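Local coordinates for protein putative Nitroreductase (Anabaena variabilis ATCC 29413, PDB 3EO7) that binds flavin mononucleotide and is probably an oxidoreductase of the nitroreductase family, at residues 74-84 against 128-136. Residues are numbered along the deposited sequence; the frame is centred on the assembly and turned at random. Where two conformers were deposited one is given.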
loop_
_atom_site.group_PDB
_atom_site.type_symbol
_atom_site.label_atom_id
_atom_site.label_comp_id
_atom_site.label_asym_id
_atom_site.label_seq_id
_atom_site.Cartn_x
_atom_site.Cartn_y
_atom_site.Cartn_z
ATOM N N LEU A 74 -14.100 2.632 -16.004
ATOM C CA LEU A 74 -12.661 2.278 -16.072
ATOM C C LEU A 74 -11.775 3.533 -15.927
ATOM O O LEU A 74 -10.760 3.537 -15.228
ATOM C CB LEU A 74 -12.324 1.572 -17.412
ATOM C CG LEU A 74 -10.834 1.136 -17.525
ATOM C CD1 LEU A 74 -10.477 0.128 -16.420
ATOM C CD2 LEU A 74 -10.534 0.592 -18.957
ATOM N N SER A 75 -12.180 4.605 -16.593
ATOM C CA SER A 75 -11.435 5.875 -16.563
ATOM C C SER A 75 -11.349 6.408 -15.132
ATOM O O SER A 75 -10.276 6.783 -14.632
ATOM C CB SER A 75 -12.114 6.889 -17.492
ATOM O OG SER A 75 -11.472 8.152 -17.443
ATOM N N ARG A 76 -12.482 6.424 -14.459
ATOM C CA ARG A 76 -12.539 6.890 -13.074
ATOM C C ARG A 76 -11.792 5.988 -12.100
ATOM O O ARG A 76 -11.097 6.483 -11.191
ATOM C CB ARG A 76 -14.006 7.071 -12.655
ATOM C CG ARG A 76 -14.250 7.663 -11.267
ATOM C CD ARG A 76 -15.759 7.730 -10.950
ATOM N NE ARG A 76 -16.498 8.373 -12.033
ATOM C CZ ARG A 76 -16.722 9.683 -12.140
ATOM N NH1 ARG A 76 -16.273 10.534 -11.210
ATOM N NH2 ARG A 76 -17.412 10.145 -13.194
ATOM N N LEU A 77 -11.919 4.665 -12.276
ATOM C CA LEU A 77 -11.222 3.718 -11.434
ATOM C C LEU A 77 -9.712 3.967 -11.508
ATOM O O LEU A 77 -9.035 4.101 -10.483
ATOM C CB LEU A 77 -11.574 2.269 -11.833
ATOM C CG LEU A 77 -11.053 1.155 -10.911
ATOM C CD1 LEU A 77 -11.929 -0.116 -11.073
ATOM C CD2 LEU A 77 -9.579 0.873 -11.189
ATOM N N LEU A 78 -9.206 4.147 -12.720
ATOM C CA LEU A 78 -7.766 4.328 -12.896
ATOM C C LEU A 78 -7.316 5.687 -12.391
ATOM O O LEU A 78 -6.287 5.804 -11.705
ATOM C CB LEU A 78 -7.365 4.090 -14.329
ATOM C CG LEU A 78 -7.401 2.633 -14.845
ATOM C CD1 LEU A 78 -7.307 2.587 -16.384
ATOM C CD2 LEU A 78 -6.271 1.853 -14.169
ATOM N N PHE A 79 -8.100 6.713 -12.694
ATOM C CA PHE A 79 -7.720 8.077 -12.301
ATOM C C PHE A 79 -7.680 8.281 -10.790
ATOM O O PHE A 79 -6.777 8.936 -10.248
ATOM C CB PHE A 79 -8.624 9.107 -12.955
ATOM C CG PHE A 79 -8.133 10.495 -12.747
ATOM C CD1 PHE A 79 -6.959 10.918 -13.392
ATOM C CD2 PHE A 79 -8.760 11.344 -11.853
ATOM C CE1 PHE A 79 -6.450 12.176 -13.172
ATOM C CE2 PHE A 79 -8.257 12.624 -11.633
ATOM C CZ PHE A 79 -7.096 13.030 -12.287
ATOM N N ARG A 80 -8.670 7.734 -10.095
ATOM C CA ARG A 80 -8.740 7.886 -8.657
ATOM C C ARG A 80 -7.675 6.999 -8.010
ATOM O O ARG A 80 -7.280 7.249 -6.887
ATOM C CB ARG A 80 -10.126 7.516 -8.132
ATOM C CG ARG A 80 -11.292 8.429 -8.586
ATOM C CD ARG A 80 -11.438 9.645 -7.709
ATOM N NE ARG A 80 -12.460 10.568 -8.230
ATOM C CZ ARG A 80 -12.228 11.755 -8.810
ATOM N NH1 ARG A 80 -11.001 12.254 -8.966
ATOM N NH2 ARG A 80 -13.266 12.483 -9.224
ATOM N N SER A 81 -7.216 5.959 -8.716
ATOM C CA SER A 81 -6.196 5.053 -8.180
ATOM C C SER A 81 -4.762 5.601 -8.302
ATOM O O SER A 81 -3.985 5.507 -7.355
ATOM C CB SER A 81 -6.227 3.684 -8.868
ATOM O OG SER A 81 -7.406 2.982 -8.536
ATOM N N TYR A 82 -4.402 6.100 -9.483
ATOM C CA TYR A 82 -3.003 6.463 -9.749
ATOM C C TYR A 82 -2.843 7.634 -10.697
ATOM O O TYR A 82 -1.779 7.825 -11.294
ATOM C CB TYR A 82 -2.285 5.229 -10.278
ATOM C CG TYR A 82 -0.801 5.129 -10.038
ATOM C CD1 TYR A 82 -0.253 5.455 -8.792
ATOM C CD2 TYR A 82 0.059 4.696 -11.034
ATOM C CE1 TYR A 82 1.125 5.331 -8.544
ATOM C CE2 TYR A 82 1.419 4.574 -10.801
ATOM C CZ TYR A 82 1.957 4.898 -9.543
ATOM O OH TYR A 82 3.321 4.767 -9.306
ATOM N N GLY A 83 -3.869 8.470 -10.762
ATOM C CA GLY A 83 -3.838 9.616 -11.634
ATOM C C GLY A 83 -2.980 10.713 -11.056
ATOM O O GLY A 83 -2.695 10.725 -9.847
ATOM N N LEU A 84 -2.595 11.644 -11.920
ATOM C CA LEU A 84 -1.863 12.847 -11.480
ATOM C C LEU A 84 -2.824 13.829 -10.823
ATOM O O LEU A 84 -3.833 14.158 -11.426
ATOM C CB LEU A 84 -1.150 13.471 -12.659
ATOM C CG LEU A 84 -0.158 12.614 -13.400
ATOM C CD1 LEU A 84 0.578 13.547 -14.426
ATOM C CD2 LEU A 84 0.808 11.852 -12.450
ATOM N N TYR A 128 -1.004 1.733 -18.166
ATOM C CA TYR A 128 -1.650 2.978 -17.753
ATOM C C TYR A 128 -0.641 4.149 -17.776
ATOM O O TYR A 128 0.350 4.148 -17.073
ATOM C CB TYR A 128 -2.319 2.848 -16.362
ATOM C CG TYR A 128 -2.953 4.175 -15.956
ATOM C CD1 TYR A 128 -3.990 4.732 -16.717
ATOM C CD2 TYR A 128 -2.482 4.888 -14.861
ATOM C CE1 TYR A 128 -4.515 5.991 -16.410
ATOM C CE2 TYR A 128 -3.037 6.125 -14.504
ATOM C CZ TYR A 128 -4.040 6.674 -15.287
ATOM O OH TYR A 128 -4.531 7.884 -14.917
ATOM N N GLN A 129 -0.939 5.146 -18.579
ATOM C CA GLN A 129 -0.094 6.327 -18.730
ATOM C C GLN A 129 -0.655 7.468 -17.880
ATOM O O GLN A 129 -1.639 8.102 -18.253
ATOM C CB GLN A 129 -0.089 6.729 -20.195
ATOM C CG GLN A 129 0.635 5.759 -21.080
ATOM C CD GLN A 129 2.128 5.943 -20.995
ATOM O OE1 GLN A 129 2.619 7.068 -21.108
ATOM N NE2 GLN A 129 2.859 4.858 -20.777
ATOM N N CYS A 130 -0.051 7.681 -16.725
ATOM C CA CYS A 130 -0.434 8.734 -15.785
ATOM C C CYS A 130 -0.389 10.108 -16.437
ATOM O O CYS A 130 -1.253 10.938 -16.191
ATOM C CB CYS A 130 0.513 8.729 -14.565
ATOM S SG CYS A 130 0.461 7.241 -13.547
ATOM N N ARG A 131 0.593 10.337 -17.304
ATOM C CA ARG A 131 0.786 11.671 -17.891
ATOM C C ARG A 131 -0.353 12.176 -18.751
ATOM O O ARG A 131 -0.619 13.368 -18.799
ATOM C CB ARG A 131 2.080 11.721 -18.709
ATOM C CG ARG A 131 3.313 11.780 -17.849
ATOM C CD ARG A 131 4.526 11.596 -18.740
ATOM N NE ARG A 131 4.449 10.255 -19.308
ATOM C CZ ARG A 131 5.284 9.745 -20.199
ATOM N NH1 ARG A 131 6.326 10.457 -20.621
ATOM N NH2 ARG A 131 5.075 8.501 -20.639
ATOM N N THR A 132 -1.012 11.270 -19.448
ATOM C CA THR A 132 -2.053 11.620 -20.377
ATOM C C THR A 132 -3.409 11.011 -19.998
ATOM O O THR A 132 -4.411 11.237 -20.681
ATOM C CB THR A 132 -1.636 11.127 -21.776
ATOM O OG1 THR A 132 -1.351 9.724 -21.716
ATOM C CG2 THR A 132 -0.386 11.910 -22.230
ATOM N N HIS A 133 -3.443 10.251 -18.902
ATOM C CA HIS A 133 -4.662 9.524 -18.514
ATOM C C HIS A 133 -5.170 8.719 -19.729
ATOM O O HIS A 133 -6.295 8.901 -20.250
ATOM C CB HIS A 133 -5.761 10.407 -17.916
ATOM C CG HIS A 133 -6.894 9.613 -17.349
ATOM N ND1 HIS A 133 -6.689 8.577 -16.456
ATOM C CD2 HIS A 133 -8.229 9.682 -17.547
ATOM C CE1 HIS A 133 -7.852 8.044 -16.137
ATOM N NE2 HIS A 133 -8.807 8.683 -16.796
ATOM N N SER A 134 -4.288 7.845 -20.196
ATOM C CA SER A 134 -4.559 6.971 -21.318
ATOM C C SER A 134 -4.025 5.579 -21.034
ATOM O O SER A 134 -3.277 5.383 -20.088
ATOM C CB SER A 134 -3.891 7.500 -22.588
ATOM O OG SER A 134 -2.480 7.663 -22.441
ATOM N N LEU A 135 -4.453 4.630 -21.863
ATOM C CA LEU A 135 -3.963 3.272 -21.858
ATOM C C LEU A 135 -3.249 3.057 -23.191
ATOM O O LEU A 135 -3.764 3.469 -24.251
ATOM C CB LEU A 135 -5.108 2.263 -21.752
ATOM C CG LEU A 135 -5.790 2.158 -20.404
ATOM C CD1 LEU A 135 -7.049 1.279 -20.610
ATOM C CD2 LEU A 135 -4.880 1.585 -19.333
ATOM N N ILE A 136 -2.059 2.474 -23.160
ATOM C CA ILE A 136 -1.381 2.103 -24.392
ATOM C C ILE A 136 -1.526 0.601 -24.519
ATOM O O ILE A 136 -1.056 -0.155 -23.661
ATOM C CB ILE A 136 0.082 2.498 -24.430
ATOM C CG1 ILE A 136 0.201 4.025 -24.327
ATOM C CG2 ILE A 136 0.733 1.964 -25.732
ATOM C CD1 ILE A 136 1.599 4.516 -24.072
HETATM O O HOH W 1 -3.372 10.667 -14.694
#
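Helix 66-82 packs against the hairpin of strands 124-129 and 134-139, part of the antiparallel sheet in the first nitroreductase-like half of the chain. The polar centre is H133, in the hairpin turn. Its NE2 donates to S75 OG at 2.8 Å, with the hydroxyl close to the imidazole plane. S75 OG also bonds to L51 O. H133 ND1 hydrogen-bonds Y128 OH at 2.7 Å; either could be the donor. The imidazole is thus held at both nitrogens, which fixes its rotation. CG of H133 stands anti to the backbone N (chi1 -171°), and this sends the ring toward the helix. There F79 turns its edge to one imidazole face in a T-shaped pair, planes at 73°. With an alanine here, S75 OG and Y128 OH would probably each lose one hydrogen bond, keeping L51 O and a water respectively, and a gap would open beside F79.

The Y128 ring packs against the helix, with Y82 O at its edge. L78 CB sits over one face of the ring as a CH-pi contact, 4.3 Å from the centroid. L78 CD1 also meets L135 CD2, the two side chains crossing at about a right angle. L74 and L135 meet tip to tip. V111 and V113 of strand 109-115 continue this apolar layer.

At Y82, C130 SG lies oblique to the ring, 3.6 Å from Y82 CD2. L84 packs its CG on C130 O at 3.4 Å. A water joins Y128 OH, L84 N and C130 O, accepting from L84 N and donating to C130 O.

H133 and S134 both face Q129, so the hairpin carries a G1 beta bulge. The whole is a helix-on-sheet contact in the alpha+beta fold of the FMN-dependent nitroreductase family.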